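Local coordinates for OxyA protein (Actinoplanes teichomyceticus, PDB 5HH3) that is a heme-dependent cytochrome P450 monooxygenase that probably carries out a phenolic coupling step in the cyclisation of a glycopeptide antibiotic precursor, at residues B[41-46]-B[52-57]; B[14-19]-B[285-290]; B[295-298]-B[303-306]; B[33-38]-B[314-319]. One frame throughout, in Å; residues are numbered along the deposited sequence.

Interaction 1 of 4, residues B[41-46]-B[52-57]; sequences TTLGTE and RTAWLA
Arg52 meets Glu46 where two antiparallel strands close into a β-hairpin, the outer part of the mixed β-sheet of the cytochrome P450 fold. Its guanidinium grips the carboxylate side-on: NE lies 2.8 Å from Glu46 OE1, which it meets from above the carboxylate plane, and NH2 binds OE2. The planes of the two groups are turned 57° apart. The backbone N of Arg52 also donates to OE1, on the anti lone pair, so this one oxygen takes two N-H groups. Arg185 of the second subunit forms a weak, long ion pair with the same oxygen.

At Thr53 the hydroxyl lies 2.9 Å from Thr45 OG1, a hydroxyl-hydroxyl bond along the face that also carries Thr42 and Trp55. Ala54 then faces a classic β-bulge. Leu43 and Gly44 both lie across from it, so its carbonyl accepts from Leu43 N, at 2.7 Å, and Gly44 N, at 3.3 Å, and the register slips by one residue; its own N donates to Gly44 O.

Trp55 pairs with Thr42 in the next, non-hydrogen-bonded position. The methyl groups of Thr42 and Thr53 lie over the same ring face, Thr42 CG2 making a CH-π contact 4.0 Å from the centroid of the six-membered ring and Thr53 CG2 offset toward the rim; NE1 is held by Asp308. Leu56 projects to the opposite side; CG anti to the backbone N (chi1 180°) sends CD2 to Leu19 and Leu34 of the N-terminal helices, while CB touches Leu43 CG. Its own N reaches Thr41 O at 2.8 Å, and Leu56 O receives Thr41 N at 3.0 Å.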
loop_
_atom_site.group_PDB
_atom_site.type_symbol
_atom_site.label_atom_id
_atom_site.label_comp_id
_atom_site.label_asym_id
_atom_site.label_seq_id
_atom_site.Cartn_x
_atom_site.Cartn_y
_atom_site.Cartn_z
ATOM N N THR B 41 -15.750 6.703 12.402
ATOM C CA THR B 41 -14.557 7.400 12.932
ATOM C C THR B 41 -13.498 7.612 11.830
ATOM O O THR B 41 -13.561 7.006 10.768
ATOM C CB THR B 41 -13.915 6.623 14.104
ATOM O OG1 THR B 41 -13.615 5.272 13.696
ATOM C CG2 THR B 41 -14.871 6.570 15.283
ATOM N N THR B 42 -12.535 8.488 12.082
ATOM C CA THR B 42 -11.482 8.765 11.107
ATOM C C THR B 42 -10.296 7.835 11.318
ATOM O O THR B 42 -9.890 7.575 12.444
ATOM C CB THR B 42 -10.965 10.185 11.201
ATOM O OG1 THR B 42 -10.494 10.392 12.516
ATOM C CG2 THR B 42 -12.046 11.189 10.940
ATOM N N LEU B 43 -9.760 7.327 10.213
ATOM C CA LEU B 43 -8.473 6.678 10.204
ATOM C C LEU B 43 -7.396 7.701 10.041
ATOM O O LEU B 43 -6.344 7.600 10.667
ATOM C CB LEU B 43 -8.391 5.664 9.066
ATOM C CG LEU B 43 -9.334 4.482 9.159
ATOM C CD1 LEU B 43 -9.315 3.691 7.852
ATOM C CD2 LEU B 43 -8.935 3.624 10.347
ATOM N N GLY B 44 -7.649 8.711 9.217
ATOM C CA GLY B 44 -6.655 9.745 9.000
ATOM C C GLY B 44 -7.080 10.759 7.960
ATOM O O GLY B 44 -8.028 10.515 7.200
ATOM N N THR B 45 -6.365 11.876 7.926
ATOM C CA THR B 45 -6.700 12.998 7.063
ATOM C C THR B 45 -5.423 13.571 6.480
ATOM O O THR B 45 -4.426 13.722 7.185
ATOM C CB THR B 45 -7.491 14.085 7.873
ATOM O OG1 THR B 45 -8.725 13.517 8.368
ATOM C CG2 THR B 45 -7.858 15.266 7.030
ATOM N N GLU B 46 -5.460 13.952 5.205
ATOM C CA GLU B 46 -4.351 14.697 4.601
ATOM C C GLU B 46 -4.393 16.114 5.170
ATOM O O GLU B 46 -5.458 16.752 5.165
ATOM C CB GLU B 46 -4.488 14.752 3.077
ATOM C CG GLU B 46 -4.551 13.394 2.441
ATOM C CD GLU B 46 -4.668 13.473 0.931
ATOM O OE1 GLU B 46 -5.684 14.015 0.422
ATOM O OE2 GLU B 46 -3.742 12.985 0.274
ATOM N N ARG B 52 -8.032 14.888 1.952
ATOM C CA ARG B 52 -9.072 13.893 2.091
ATOM C C ARG B 52 -8.968 13.184 3.421
ATOM O O ARG B 52 -7.895 13.118 4.010
ATOM C CB ARG B 52 -8.967 12.874 0.959
ATOM C CG ARG B 52 -9.058 13.509 -0.426
ATOM C CD ARG B 52 -8.549 12.534 -1.470
ATOM N NE ARG B 52 -7.093 12.552 -1.539
ATOM C CZ ARG B 52 -6.356 11.706 -2.281
ATOM N NH1 ARG B 52 -6.932 10.759 -3.037
ATOM N NH2 ARG B 52 -5.022 11.796 -2.258
ATOM N N THR B 53 -10.084 12.611 3.836
ATOM C CA THR B 53 -10.174 11.829 5.045
ATOM C C THR B 53 -10.528 10.391 4.709
ATOM O O THR B 53 -11.396 10.116 3.856
ATOM C CB THR B 53 -11.245 12.401 5.978
ATOM O OG1 THR B 53 -10.861 13.716 6.364
ATOM C CG2 THR B 53 -11.478 11.520 7.204
ATOM N N ALA B 54 -9.858 9.480 5.395
ATOM C CA ALA B 54 -10.189 8.078 5.332
ATOM C C ALA B 54 -10.959 7.727 6.600
ATOM O O ALA B 54 -10.483 7.963 7.730
ATOM C CB ALA B 54 -8.932 7.254 5.210
ATOM N N TRP B 55 -12.170 7.224 6.398
ATOM C CA TRP B 55 -13.096 6.910 7.459
ATOM C C TRP B 55 -13.279 5.396 7.594
ATOM O O TRP B 55 -13.144 4.643 6.615
ATOM C CB TRP B 55 -14.480 7.470 7.130
ATOM C CG TRP B 55 -14.607 8.930 6.899
ATOM C CD1 TRP B 55 -14.540 9.578 5.699
ATOM C CD2 TRP B 55 -14.925 9.929 7.882
ATOM N NE1 TRP B 55 -14.756 10.922 5.878
ATOM C CE2 TRP B 55 -15.030 11.161 7.205
ATOM C CE3 TRP B 55 -15.142 9.900 9.271
ATOM C CZ2 TRP B 55 -15.332 12.356 7.857
ATOM C CZ3 TRP B 55 -15.472 11.139 9.937
ATOM C CH2 TRP B 55 -15.551 12.321 9.223
ATOM N N LEU B 56 -13.626 4.980 8.807
ATOM C CA LEU B 56 -14.008 3.608 9.106
ATOM C C LEU B 56 -15.439 3.618 9.588
ATOM O O LEU B 56 -15.724 4.293 10.568
ATOM C CB LEU B 56 -13.112 3.036 10.207
ATOM C CG LEU B 56 -13.368 1.597 10.656
ATOM C CD1 LEU B 56 -12.902 0.619 9.584
ATOM C CD2 LEU B 56 -12.641 1.320 11.965
ATOM N N ALA B 57 -16.317 2.880 8.918
ATOM C CA ALA B 57 -17.728 2.721 9.336
ATOM C C ALA B 57 -17.835 1.421 10.113
ATOM O O ALA B 57 -17.445 0.374 9.597
ATOM C CB ALA B 57 -18.655 2.669 8.125
#

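Interaction 2 of 4, residues B[14-19]-B[285-290]; sequences VRAAEL and DEKTHP. With HEM (protoporphyrin IX containing Fe), chain G.
The imidazole of His289 is met at its edge, near the ring plane, by heme O1D, which lies 3.3 Å from CD2. The same propionate oxygen accepts the backbone N-H of His289 at 3.0 Å, and Thr288 CB lies beside it; on the far side of the imidazole, ND1 bonds to Tyr78 OH. Over one face of the porphyrin stands the iron-bound water, 2.1 Å from FE, and Asp285 OD2 lies over that same face, 3.7 Å from CHD. The axial protein ligand of the iron is Cys348.

Lys287, between these heme-facing residues, turns the other way, toward helix 8-19. Its CG sits between the backbone N and the carbonyl carbon (chi1 53°), from where the chain runs extended to CE and bends only at the last torsion. The contact is made by methylenes: Lys287 CE rests 4.0 Å from Ala17 CA, and CD touches Ala16 CB at 4.2 Å. No hydrogen bond joins the helix to the loop, and the small alanines let the aliphatic chain lie against the helix backbone. His20, just past the helix, also packs against Lys287.

In this structure the loop 285-290 has the N-terminal helix behind it; its other side binds a heme propionate, as is characteristic of the P450 segment that connects helix K to the central β-sheet.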
loop_
_atom_site.group_PDB
_atom_site.type_symbol
_atom_site.label_atom_id
_atom_site.label_comp_id
_atom_site.label_asym_id
_atom_site.label_seq_id
_atom_site.Cartn_x
_atom_site.Cartn_y
_atom_site.Cartn_z
ATOM N N VAL B 14 -3.257 0.163 5.511
ATOM C CA VAL B 14 -2.443 -0.406 6.589
ATOM C C VAL B 14 -3.118 -0.220 7.946
ATOM O O VAL B 14 -3.214 -1.154 8.704
ATOM C CB VAL B 14 -1.025 0.234 6.647
ATOM C CG1 VAL B 14 -0.287 -0.197 7.913
ATOM C CG2 VAL B 14 -0.205 -0.158 5.433
ATOM N N ARG B 15 -3.556 0.997 8.238
ATOM C CA ARG B 15 -4.195 1.296 9.514
ATOM C C ARG B 15 -5.469 0.465 9.659
ATOM O O ARG B 15 -5.703 -0.095 10.726
ATOM C CB ARG B 15 -4.521 2.775 9.643
ATOM C CG ARG B 15 -3.312 3.679 9.810
ATOM C CD ARG B 15 -3.783 5.128 9.723
ATOM N NE ARG B 15 -2.684 6.062 9.938
ATOM C CZ ARG B 15 -2.501 7.225 9.308
ATOM N NH1 ARG B 15 -3.324 7.642 8.354
ATOM N NH2 ARG B 15 -1.456 7.962 9.623
ATOM N N ALA B 16 -6.258 0.340 8.583
ATOM C CA ALA B 16 -7.472 -0.476 8.652
ATOM C C ALA B 16 -7.151 -1.954 8.914
ATOM O O ALA B 16 -7.827 -2.609 9.727
ATOM C CB ALA B 16 -8.336 -0.314 7.407
ATOM N N ALA B 17 -6.101 -2.467 8.270
ATOM C CA ALA B 17 -5.694 -3.870 8.458
ATOM C C ALA B 17 -5.280 -4.164 9.926
ATOM O O ALA B 17 -5.747 -5.144 10.500
ATOM C CB ALA B 17 -4.578 -4.261 7.491
ATOM N N GLU B 18 -4.449 -3.306 10.515
ATOM C CA GLU B 18 -4.081 -3.397 11.932
ATOM C C GLU B 18 -5.289 -3.494 12.867
ATOM O O GLU B 18 -5.237 -4.235 13.825
ATOM C CB GLU B 18 -3.239 -2.197 12.403
ATOM C CG GLU B 18 -1.775 -2.223 12.036
ATOM C CD GLU B 18 -0.978 -3.340 12.716
ATOM O OE1 GLU B 18 -0.155 -3.026 13.610
ATOM O OE2 GLU B 18 -1.142 -4.521 12.327
ATOM N N LEU B 19 -6.345 -2.742 12.569
ATOM C CA LEU B 19 -7.578 -2.757 13.357
ATOM C C LEU B 19 -8.380 -4.047 13.246
ATOM O O LEU B 19 -9.233 -4.298 14.076
ATOM C CB LEU B 19 -8.475 -1.560 12.976
ATOM C CG LEU B 19 -7.908 -0.201 13.392
ATOM C CD1 LEU B 19 -8.695 0.958 12.820
ATOM C CD2 LEU B 19 -7.840 -0.074 14.897
ATOM N N ASP B 285 -14.057 -12.571 6.619
ATOM C CA ASP B 285 -13.681 -11.411 5.787
ATOM C C ASP B 285 -14.109 -10.157 6.563
ATOM O O ASP B 285 -15.269 -9.759 6.531
ATOM C CB ASP B 285 -14.364 -11.502 4.417
ATOM C CG ASP B 285 -13.663 -10.656 3.325
ATOM O OD1 ASP B 285 -12.590 -10.060 3.590
ATOM O OD2 ASP B 285 -14.183 -10.620 2.183
ATOM N N GLU B 286 -13.168 -9.564 7.285
ATOM C CA GLU B 286 -13.492 -8.569 8.301
ATOM C C GLU B 286 -13.895 -7.182 7.794
ATOM O O GLU B 286 -14.535 -6.422 8.540
ATOM C CB GLU B 286 -12.339 -8.413 9.288
ATOM C CG GLU B 286 -12.093 -9.609 10.191
ATOM C CD GLU B 286 -10.998 -10.554 9.689
ATOM O OE1 GLU B 286 -10.599 -10.446 8.504
ATOM O OE2 GLU B 286 -10.538 -11.421 10.483
ATOM N N LYS B 287 -13.500 -6.828 6.571
ATOM C CA LYS B 287 -13.834 -5.504 6.025
ATOM C C LYS B 287 -14.017 -5.529 4.510
ATOM O O LYS B 287 -13.557 -6.446 3.852
ATOM C CB LYS B 287 -12.766 -4.485 6.405
ATOM C CG LYS B 287 -11.371 -4.916 6.046
ATOM C CD LYS B 287 -10.365 -3.883 6.470
ATOM C CE LYS B 287 -8.965 -4.422 6.279
ATOM N NZ LYS B 287 -8.657 -4.567 4.826
ATOM N N THR B 288 -14.723 -4.527 3.992
ATOM C CA THR B 288 -14.956 -4.387 2.558
ATOM C C THR B 288 -13.785 -3.632 1.968
ATOM O O THR B 288 -13.012 -2.999 2.699
ATOM C CB THR B 288 -16.234 -3.554 2.274
ATOM O OG1 THR B 288 -16.194 -2.354 3.044
ATOM C CG2 THR B 288 -17.481 -4.317 2.618
ATOM N N HIS B 289 -13.665 -3.660 0.645
ATOM C CA HIS B 289 -12.724 -2.793 -0.043
ATOM C C HIS B 289 -13.145 -1.326 0.210
ATOM O O HIS B 289 -14.346 -1.019 0.182
ATOM C CB HIS B 289 -12.730 -3.042 -1.557
ATOM C CG HIS B 289 -12.252 -4.400 -1.944
ATOM N ND1 HIS B 289 -10.910 -4.706 -2.085
ATOM C CD2 HIS B 289 -12.929 -5.546 -2.198
ATOM C CE1 HIS B 289 -10.785 -5.979 -2.427
ATOM N NE2 HIS B 289 -11.996 -6.505 -2.508
ATOM N N PRO B 290 -12.169 -0.424 0.429
ATOM C CA PRO B 290 -12.542 0.965 0.590
ATOM C C PRO B 290 -13.207 1.581 -0.638
ATOM O O PRO B 290 -12.810 1.293 -1.776
ATOM C CB PRO B 290 -11.236 1.677 0.910
ATOM C CG PRO B 290 -10.164 0.653 0.896
ATOM C CD PRO B 290 -10.716 -0.623 0.376
HETATM C CHA HEM G . -17.603 -10.096 -2.915
HETATM C CHB HEM G . -17.073 -14.413 -5.063
HETATM C CHC HEM G . -16.830 -16.528 -0.688
HETATM C CHD HEM G . -17.437 -12.232 1.412
HETATM C C1A HEM G . -17.450 -11.084 -3.859
HETATM C C2A HEM G . -17.338 -10.841 -5.256
HETATM C C3A HEM G . -17.202 -12.054 -5.862
HETATM C C4A HEM G . -17.219 -13.051 -4.846
HETATM C CMA HEM G . -17.033 -12.305 -7.339
HETATM C CAA HEM G . -17.385 -9.485 -5.932
HETATM C CBA HEM G . -18.841 -9.139 -6.239
HETATM C CGA HEM G . -19.040 -7.781 -6.893
HETATM O O1A HEM G . -18.200 -6.855 -6.785
HETATM O O2A HEM G . -20.090 -7.565 -7.555
HETATM C C1B HEM G . -16.945 -15.388 -4.054
HETATM C C2B HEM G . -16.740 -16.788 -4.299
HETATM C C3B HEM G . -16.667 -17.403 -3.067
HETATM C C4B HEM G . -16.840 -16.313 -2.068
HETATM C CMB HEM G . -16.630 -17.466 -5.648
HETATM C CAB HEM G . -16.508 -18.832 -2.692
HETATM C CBB HEM G . -16.530 -19.890 -3.508
HETATM C C1C HEM G . -16.956 -15.557 0.297
HETATM C C2C HEM G . -16.930 -15.791 1.689
HETATM C C3C HEM G . -17.099 -14.543 2.303
HETATM C C4C HEM G . -17.236 -13.575 1.247
HETATM C CMC HEM G . -16.735 -17.134 2.368
HETATM C CAC HEM G . -17.166 -14.188 3.744
HETATM C CBC HEM G . -17.138 -15.031 4.774
HETATM C C1D HEM G . -17.519 -11.328 0.354
HETATM C C2D HEM G . -17.679 -9.881 0.618
HETATM C C3D HEM G . -17.725 -9.280 -0.580
HETATM C C4D HEM G . -17.590 -10.376 -1.564
HETATM C CMD HEM G . -17.765 -9.146 1.936
HETATM C CAD HEM G . -17.882 -7.783 -0.810
HETATM C CBD HEM G . -16.570 -6.986 -0.756
HETATM C CGD HEM G . -16.828 -5.489 -0.992
HETATM O O1D HEM G . -15.905 -4.655 -1.034
HETATM O O2D HEM G . -17.960 -5.011 -1.145
HETATM N NA HEM G . -17.391 -12.443 -3.621
HETATM N NB HEM G . -17.023 -15.177 -2.736
HETATM N NC HEM G . -17.183 -14.233 0.053
HETATM N ND HEM G . -17.506 -11.584 -0.969
HETATM FE FE HEM G . -17.287 -13.302 -1.818
HETATM O O HOH W 1 -15.222 -12.936 -1.979
#

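Interaction 3 of 4, residues B[295-298]-B[303-306]; sequences DDVR and LIKA
Lys305 curls back on itself through three like torsions, chi1 to chi3 all close to -69°, and this brings NZ round to the carboxylate of Asp296. The aspartate meets it with CG anti to its carbonyl carbon (chi1 -65°), the two side chains running alongside each other. NZ reaches Asp296 OD2 at 2.9 Å in a salt bridge, on the syn side and 28° out of the carboxylate plane. The second oxygen is used as well: OD1 takes the backbone N-H of Ala306 at 2.9 Å, almost in line with the CG-OD1 bond. With both oxygens engaged by neighbouring residues, the carboxylate is held against rotation; the ammonium would be expected to favour the ionised form of Asp296.

Beyond this polar pair the chains continue as the short antiparallel hairpin of strands 297-299 and 302-304, a two-stranded sheet separate from the main one and usual in P450s. Val297 and Ile304 form a hydrogen-bonded pair, with Val297 N donating to Ile304 O and Ile304 N to Val297 O, the latter at 2.8 Å. Their side chains project together from one face, Val297 CG1 lying 3.7 Å from Ile304 CB.

The other face carries Arg298 and Leu303. Here Leu303 CB sits over a face of the guanidinium, 4.2 Å from NH1, while Leu303 CD1 reaches back to Arg298 CG at 4.0 Å. Near the Asp296 end, Lys305 N bonds to Asp308, and Ala306 CB packs 3.9 Å from Asp295 C.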
loop_
_atom_site.group_PDB
_atom_site.type_symbol
_atom_site.label_atom_id
_atom_site.label_comp_id
_atom_site.label_asym_id
_atom_site.label_seq_id
_atom_site.Cartn_x
_atom_site.Cartn_y
_atom_site.Cartn_z
ATOM N N ASP B 295 -19.949 12.031 -3.956
ATOM C CA ASP B 295 -20.668 13.240 -3.546
ATOM C C ASP B 295 -20.481 13.386 -2.016
ATOM O O ASP B 295 -20.052 12.456 -1.361
ATOM C CB ASP B 295 -22.142 13.127 -3.933
ATOM C CG ASP B 295 -22.871 14.471 -3.948
ATOM O OD1 ASP B 295 -22.279 15.525 -3.562
ATOM O OD2 ASP B 295 -24.062 14.477 -4.352
ATOM N N ASP B 296 -20.765 14.565 -1.477
ATOM C CA ASP B 296 -20.834 14.757 -0.040
ATOM C C ASP B 296 -22.001 13.918 0.510
ATOM O O ASP B 296 -23.062 13.847 -0.097
ATOM C CB ASP B 296 -21.058 16.231 0.322
ATOM C CG ASP B 296 -19.894 17.123 -0.074
ATOM O OD1 ASP B 296 -18.860 16.655 -0.602
ATOM O OD2 ASP B 296 -20.003 18.334 0.140
ATOM N N VAL B 297 -21.801 13.290 1.656
ATOM C CA VAL B 297 -22.881 12.564 2.307
ATOM C C VAL B 297 -22.768 12.691 3.830
ATOM O O VAL B 297 -21.681 12.540 4.406
ATOM C CB VAL B 297 -22.915 11.088 1.827
ATOM C CG1 VAL B 297 -21.600 10.403 2.060
ATOM C CG2 VAL B 297 -24.042 10.292 2.488
ATOM N N ARG B 298 -23.901 12.976 4.457
ATOM C CA ARG B 298 -24.032 13.003 5.906
ATOM C C ARG B 298 -24.309 11.597 6.410
ATOM O O ARG B 298 -25.271 10.978 5.989
ATOM C CB ARG B 298 -25.180 13.900 6.338
ATOM C CG ARG B 298 -24.895 15.346 6.063
ATOM C CD ARG B 298 -25.742 16.278 6.909
ATOM N NE ARG B 298 -25.071 17.566 6.931
ATOM C CZ ARG B 298 -24.037 17.868 7.712
ATOM N NH1 ARG B 298 -23.545 16.999 8.602
ATOM N NH2 ARG B 298 -23.490 19.065 7.603
ATOM N N LEU B 303 -19.835 14.704 8.188
ATOM C CA LEU B 303 -19.943 15.016 6.763
ATOM C C LEU B 303 -18.774 14.386 5.993
ATOM O O LEU B 303 -17.632 14.838 6.085
ATOM C CB LEU B 303 -19.958 16.533 6.553
ATOM C CG LEU B 303 -20.170 17.041 5.115
ATOM C CD1 LEU B 303 -21.432 16.459 4.506
ATOM C CD2 LEU B 303 -20.234 18.558 5.155
ATOM N N ILE B 304 -19.079 13.333 5.245
ATOM C CA ILE B 304 -18.126 12.728 4.318
ATOM C C ILE B 304 -18.058 13.579 3.064
ATOM O O ILE B 304 -19.059 13.726 2.383
ATOM C CB ILE B 304 -18.526 11.288 3.966
ATOM C CG1 ILE B 304 -18.541 10.430 5.239
ATOM C CG2 ILE B 304 -17.570 10.683 2.928
ATOM C CD1 ILE B 304 -19.367 9.168 5.093
ATOM N N LYS B 305 -16.903 14.171 2.781
ATOM C CA LYS B 305 -16.746 14.995 1.581
ATOM C C LYS B 305 -16.424 14.153 0.374
ATOM O O LYS B 305 -15.731 13.155 0.487
ATOM C CB LYS B 305 -15.660 16.024 1.755
ATOM C CG LYS B 305 -15.990 17.125 2.756
ATOM C CD LYS B 305 -17.098 18.064 2.268
ATOM C CE LYS B 305 -16.651 18.934 1.099
ATOM N NZ LYS B 305 -17.711 19.937 0.806
ATOM N N ALA B 306 -16.857 14.597 -0.805
ATOM C CA ALA B 306 -16.488 13.893 -2.033
ATOM C C ALA B 306 -14.951 13.779 -2.073
ATOM O O ALA B 306 -14.256 14.756 -1.810
ATOM C CB ALA B 306 -17.027 14.631 -3.254
#

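Interaction 4 of 4, residues B[33-38]-B[314-319]; sequences SLMAEG and LLAANR
Arg319 donates its backbone N-H to Leu315 O at 2.9 Å, closing the last turn of helix 314-318, and its own carbonyl oxygen comes up against the methyl group of Met35. Met35 CE lies 3.5 Å from Arg319 O and 3.7 Å from Ala316 O, so the end of the thioether chain reaches over two carbonyls at the C-terminal end of the short helix. It gets there by a bend at the last torsion (chi3 71°), after a stretch in which CG and SD pass over the methyl of Ala316. Met35 CG is 3.6 Å from Ala316 CB, and SD is 3.9 Å from that same carbon.

One long, unbranched side chain therefore bridges two helices, with alanine offering a small surface for it to lie on; the contact has no hydrogen bond across it. The guanidinium of Arg319 leads elsewhere, to a salt bridge with Asp327 and to the carbonyl oxygens of Phe25 and Tyr281. Leu314, at the start of the same helix, touches the heme. This is plain apolar packing between helix 29-37, which corresponds to helix A, and helix 314-318, which corresponds to helix K′ of the cytochrome P450 fold.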
loop_
_atom_site.group_PDB
_atom_site.type_symbol
_atom_site.label_atom_id
_atom_site.label_comp_id
_atom_site.label_asym_id
_atom_site.label_seq_id
_atom_site.Cartn_x
_atom_site.Cartn_y
_atom_site.Cartn_z
ATOM N N SER B 33 -12.597 0.004 20.882
ATOM C CA SER B 33 -12.625 1.393 21.278
ATOM C C SER B 33 -13.282 2.291 20.230
ATOM O O SER B 33 -14.120 3.150 20.568
ATOM C CB SER B 33 -11.207 1.890 21.608
ATOM O OG SER B 33 -11.251 3.245 21.978
ATOM N N LEU B 34 -12.947 2.075 18.960
ATOM C CA LEU B 34 -13.544 2.844 17.875
ATOM C C LEU B 34 -15.034 2.549 17.746
ATOM O O LEU B 34 -15.830 3.462 17.550
ATOM C CB LEU B 34 -12.802 2.609 16.543
ATOM C CG LEU B 34 -11.335 3.087 16.547
ATOM C CD1 LEU B 34 -10.652 2.660 15.254
ATOM C CD2 LEU B 34 -11.215 4.594 16.733
ATOM N N MET B 35 -15.399 1.278 17.877
ATOM C CA MET B 35 -16.808 0.846 17.882
ATOM C C MET B 35 -17.654 1.610 18.923
ATOM O O MET B 35 -18.787 1.978 18.647
ATOM C CB MET B 35 -16.903 -0.656 18.153
ATOM C CG MET B 35 -16.575 -1.527 16.952
ATOM S SD MET B 35 -16.260 -3.250 17.420
ATOM C CE MET B 35 -17.927 -3.753 17.846
ATOM N N ALA B 36 -17.075 1.837 20.098
ATOM C CA ALA B 36 -17.747 2.511 21.221
ATOM C C ALA B 36 -17.846 4.016 21.040
ATOM O O ALA B 36 -18.626 4.694 21.705
ATOM C CB ALA B 36 -17.003 2.194 22.507
ATOM N N GLU B 37 -17.025 4.554 20.160
ATOM C CA GLU B 37 -16.976 5.981 19.931
ATOM C C GLU B 37 -18.221 6.485 19.219
ATOM O O GLU B 37 -18.802 7.478 19.639
ATOM C CB GLU B 37 -15.728 6.338 19.117
ATOM C CG GLU B 37 -15.305 7.773 19.281
ATOM C CD GLU B 37 -13.835 7.996 18.973
ATOM O OE1 GLU B 37 -13.551 9.016 18.322
ATOM O OE2 GLU B 37 -12.979 7.176 19.397
ATOM N N GLY B 38 -18.616 5.784 18.160
ATOM C CA GLY B 38 -19.789 6.132 17.340
ATOM C C GLY B 38 -19.782 5.243 16.098
ATOM O O GLY B 38 -18.926 4.371 15.988
ATOM N N LEU B 314 -17.151 -5.048 8.689
ATOM C CA LEU B 314 -18.096 -6.143 8.797
ATOM C C LEU B 314 -17.936 -6.864 10.130
ATOM O O LEU B 314 -18.928 -7.276 10.726
ATOM C CB LEU B 314 -17.936 -7.120 7.633
ATOM C CG LEU B 314 -17.983 -6.568 6.205
ATOM C CD1 LEU B 314 -17.880 -7.691 5.171
ATOM C CD2 LEU B 314 -19.258 -5.772 5.999
ATOM N N LEU B 315 -16.702 -6.995 10.608
ATOM C CA LEU B 315 -16.449 -7.537 11.951
ATOM C C LEU B 315 -17.180 -6.694 13.016
ATOM O O LEU B 315 -17.951 -7.252 13.827
ATOM C CB LEU B 315 -14.949 -7.599 12.227
ATOM C CG LEU B 315 -14.490 -8.170 13.581
ATOM C CD1 LEU B 315 -14.953 -9.581 13.743
ATOM C CD2 LEU B 315 -12.987 -8.122 13.710
ATOM N N ALA B 316 -17.010 -5.365 12.959
ATOM C CA ALA B 316 -17.684 -4.470 13.896
ATOM C C ALA B 316 -19.204 -4.613 13.841
ATOM O O ALA B 316 -19.843 -4.699 14.882
ATOM C CB ALA B 316 -17.270 -3.013 13.697
ATOM N N ALA B 317 -19.777 -4.701 12.642
ATOM C CA ALA B 317 -21.226 -4.829 12.495
ATOM C C ALA B 317 -21.738 -6.144 13.071
ATOM O O ALA B 317 -22.757 -6.161 13.762
ATOM C CB ALA B 317 -21.611 -4.757 11.024
ATOM N N ASN B 318 -21.040 -7.229 12.753
ATOM C CA ASN B 318 -21.457 -8.578 13.119
ATOM C C ASN B 318 -21.269 -8.877 14.604
ATOM O O ASN B 318 -22.030 -9.679 15.180
ATOM C CB ASN B 318 -20.705 -9.603 12.277
ATOM C CG ASN B 318 -21.082 -9.530 10.810
ATOM O OD1 ASN B 318 -22.020 -8.821 10.431
ATOM N ND2 ASN B 318 -20.377 -10.277 9.979
ATOM N N ARG B 319 -20.255 -8.236 15.192
ATOM C CA ARG B 319 -19.906 -8.395 16.586
ATOM C C ARG B 319 -20.197 -7.104 17.392
ATOM O O ARG B 319 -19.509 -6.800 18.362
ATOM C CB ARG B 319 -18.434 -8.794 16.675
ATOM C CG ARG B 319 -18.062 -10.045 15.853
ATOM C CD ARG B 319 -18.798 -11.293 16.321
ATOM N NE ARG B 319 -18.410 -11.516 17.707
ATOM C CZ ARG B 319 -17.269 -12.072 18.100
ATOM N NH1 ARG B 319 -16.418 -12.617 17.233
ATOM N NH2 ARG B 319 -17.005 -12.121 19.399
#

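Overall arrangement
From the N terminus, helix 8-19 opens interaction 2, whose loop returns only at 285-290 beside the heme. Helix 29-37 opens interaction 4, closed at 314-319; since its second segment comes after 290, the two long loops cross. Both enclose interaction 1, the hairpin formed at once by 41-46 and 52-57. The other hairpin, interaction 3, follows interaction 2 and falls within the span of interaction 4. Leu19, Leu34, Leu43 and Leu56 join the first hairpin to both N-terminal helices, Trp55 rests on Leu303 and Ile304, and Glu286 O probably bonds to Leu315 N. The N-terminal helices and β-sheet are thereby tied to the heme-side loop and helix 314-318.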